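Tumour necrosis factor receptor (Ectromelia virus, PDB 3ON9) probably binds host tumour necrosis factor and chemokines to blunt immune defence, this chain being its C-terminal, chemokine-binding SECRET domain. Local coordinates at residues 100-103 against 104-107. Residues are numbered along the deposited sequence; the frame is centred on the assembly and turned at random.
Sequences PTTK and VYLM
The hydroxyls of Thr-102 and Tyr-105 lie 2.8 Å apart, OG1 to OH, a likely hydrogen bond, though the OG1 proton may instead go to another acceptor; the two side chains cross at about a right angle. Two torsions bring the groups together. In Thr-102, OG1 sits between the backbone N and the carbonyl carbon (chi1 62°); in Tyr-105, CG lies anti to the carbonyl carbon (chi1 -63°), and the ring runs back along the chain past Lys-103. The same phenol oxygen, Tyr-105 OH, also comes to 2.7 Å from Thr-102 O.

The ring makes van der Waals contact with the Lys-103 backbone. Ring atom CE2 of Tyr-105 is 3.6 Å from Lys-103 CA, and CD2 of the same ring is 3.7 Å from Lys-103 O. The lysine side chain departs from residues 104-107, although its CB still touches the amide of Val-104.

One water extends the hydroxyl pair, bridging Thr-102 OG1, at 2.7 Å, and Val-104 O, to which it donates over 3.0 Å. A second sits separately on the backbone, accepting from Tyr-105 N at 2.9 Å and reaching Lys-103 O through a weak bond. Val-104 N is buried here without a partner in the model.

This irregular loop joins strands 95-97 and 110-116 at the surface of the beta-sandwich. Tyr-105 also touches Val-142 and meets the His-109 ring with planes about 55° apart, while Asp-140 accepts from the amides of Leu-106 and Met-107. The chemistry suggests a surface loop steadied by a probable hydroxyl contact, one clear water bridge, and packing and bonds to strand 140-145; Thr-102 OG1 could couple Tyr-105's placement to Val-104 O.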
ATOM      1  N   PRO A 100       6.989  10.095   5.575  1.00 18.06           N
ATOM      2  CA  PRO A 100       5.698   9.917   6.252  1.00 18.11           C
ATOM      3  C   PRO A 100       5.348  11.135   7.095  1.00 18.31           C
ATOM      4  O   PRO A 100       6.219  11.946   7.417  1.00 20.33           O
ATOM      5  CB  PRO A 100       5.926   8.710   7.176  1.00 21.53           C
ATOM      6  CG  PRO A 100       7.340   8.361   7.084  1.00 25.14           C
ATOM      7  CD  PRO A 100       8.069   9.323   6.206  1.00 19.90           C
ATOM      8  N   THR A 101       4.082  11.259   7.461  1.00 15.76           N
ATOM      9  CA  THR A 101       3.675  12.433   8.221  1.00 16.05           C
ATOM     10  C   THR A 101       3.914  12.291   9.725  1.00 20.62           C
ATOM     11  O   THR A 101       3.789  13.260  10.460  1.00 17.70           O
ATOM     12  CB  THR A 101       2.207  12.788   7.961  1.00 18.75           C
ATOM     13  OG1 THR A 101       1.379  11.713   8.408  1.00 18.85           O
ATOM     14  CG2 THR A 101       1.971  13.062   6.479  1.00 19.85           C
ATOM     15  N   THR A 102       4.242  11.086  10.188  1.00 18.00           N
ATOM     16  CA  THR A 102       4.607  10.870  11.589  1.00 17.17           C
ATOM     17  C   THR A 102       5.741   9.864  11.662  1.00 21.13           C
ATOM     18  O   THR A 102       5.940   9.105  10.723  1.00 20.72           O
ATOM     19  CB  THR A 102       3.434  10.321  12.411  1.00 22.04           C
ATOM     20  OG1 THR A 102       3.038   9.043  11.895  1.00 23.43           O
ATOM     21  CG2 THR A 102       2.243  11.276  12.351  1.00 20.62           C
ATOM     22  N   LYS A 103       6.467   9.842  12.777  1.00 22.24           N
ATOM     23  CA  LYS A 103       7.518   8.831  12.941  1.00 24.65           C
ATOM     24  C   LYS A 103       7.536   8.154  14.308  1.00 23.28           C
ATOM     25  O   LYS A 103       8.444   7.371  14.609  1.00 27.90           O
ATOM     26  CB  LYS A 103       8.898   9.406  12.609  1.00 25.55           C
ATOM     27  CG  LYS A 103       9.338  10.601  13.441  1.00 24.96           C
ATOM     28  CD  LYS A 103      10.808  10.852  13.146  1.00 29.56           C
ATOM     29  CE  LYS A 103      11.411  11.918  14.031  1.00 34.06           C
ATOM     30  NZ  LYS A 103      12.862  12.031  13.732  1.00 39.07           N
ATOM     31  N   VAL A 104       6.520   8.427  15.119  1.00 22.65           N
ATOM     32  CA  VAL A 104       6.387   7.790  16.424  1.00 23.20           C
ATOM     33  C   VAL A 104       5.299   6.715  16.384  1.00 21.08           C
ATOM     34  O   VAL A 104       4.125   7.013  16.146  1.00 20.41           O
ATOM     35  CB  VAL A 104       6.049   8.817  17.520  1.00 28.60           C
ATOM     36  CG1 VAL A 104       5.852   8.116  18.865  1.00 26.51           C
ATOM     37  CG2 VAL A 104       7.143   9.868  17.604  1.00 29.11           C
ATOM     38  N   TYR A 105       5.696   5.465  16.612  1.00 20.96           N
ATOM     39  CA  TYR A 105       4.785   4.324  16.462  1.00 20.67           C
ATOM     40  C   TYR A 105       4.781   3.445  17.705  1.00 21.51           C
ATOM     41  O   TYR A 105       5.694   3.515  18.533  1.00 21.76           O
ATOM     42  CB  TYR A 105       5.139   3.518  15.200  1.00 17.78           C
ATOM     43  CG  TYR A 105       4.958   4.371  13.969  1.00 20.23           C
ATOM     44  CD1 TYR A 105       3.690   4.751  13.568  1.00 21.25           C
ATOM     45  CD2 TYR A 105       6.050   4.858  13.256  1.00 21.22           C
ATOM     46  CE1 TYR A 105       3.501   5.574  12.476  1.00 22.93           C
ATOM     47  CE2 TYR A 105       5.872   5.683  12.153  1.00 20.61           C
ATOM     48  CZ  TYR A 105       4.595   6.034  11.772  1.00 21.16           C
ATOM     49  OH  TYR A 105       4.380   6.849  10.677  1.00 23.97           O
ATOM     50  N   LEU A 106       3.741   2.634  17.843  1.00 18.89           N
ATOM     51  CA  LEU A 106       3.591   1.797  19.022  1.00 21.60           C
ATOM     52  C   LEU A 106       4.219   0.422  18.830  1.00 20.05           C
ATOM     53  O   LEU A 106       4.603  -0.225  19.807  1.00 21.97           O
ATOM     54  CB  LEU A 106       2.114   1.639  19.380  1.00 18.62           C
ATOM     55  CG  LEU A 106       1.396   2.955  19.696  1.00 25.94           C
ATOM     56  CD1 LEU A 106      -0.105   2.746  19.824  1.00 27.59           C
ATOM     57  CD2 LEU A 106       1.973   3.565  20.962  1.00 28.22           C
ATOM     58  N   MET A 107       4.336  -0.020  17.575  1.00 17.57           N
ATOM     59  CA  MET A 107       4.812  -1.370  17.284  1.00 18.10           C
ATOM     60  C   MET A 107       6.022  -1.306  16.363  1.00 20.12           C
ATOM     61  O   MET A 107       6.177  -0.346  15.612  1.00 18.06           O
ATOM     62  CB  MET A 107       3.697  -2.196  16.632  1.00 18.74           C
ATOM     63  CG  MET A 107       2.575  -2.550  17.585  1.00 20.32           C
ATOM     64  SD  MET A 107       1.071  -3.073  16.748  1.00 19.86           S
ATOM     65  CE  MET A 107       0.500  -1.544  16.007  1.00 17.34           C
TER
HETATM   66  O   HOH W   1       2.111   7.834  14.142  1.00 26.56           O
HETATM   67  O   HOH W   2       8.492   4.850  16.988  1.00 29.20           O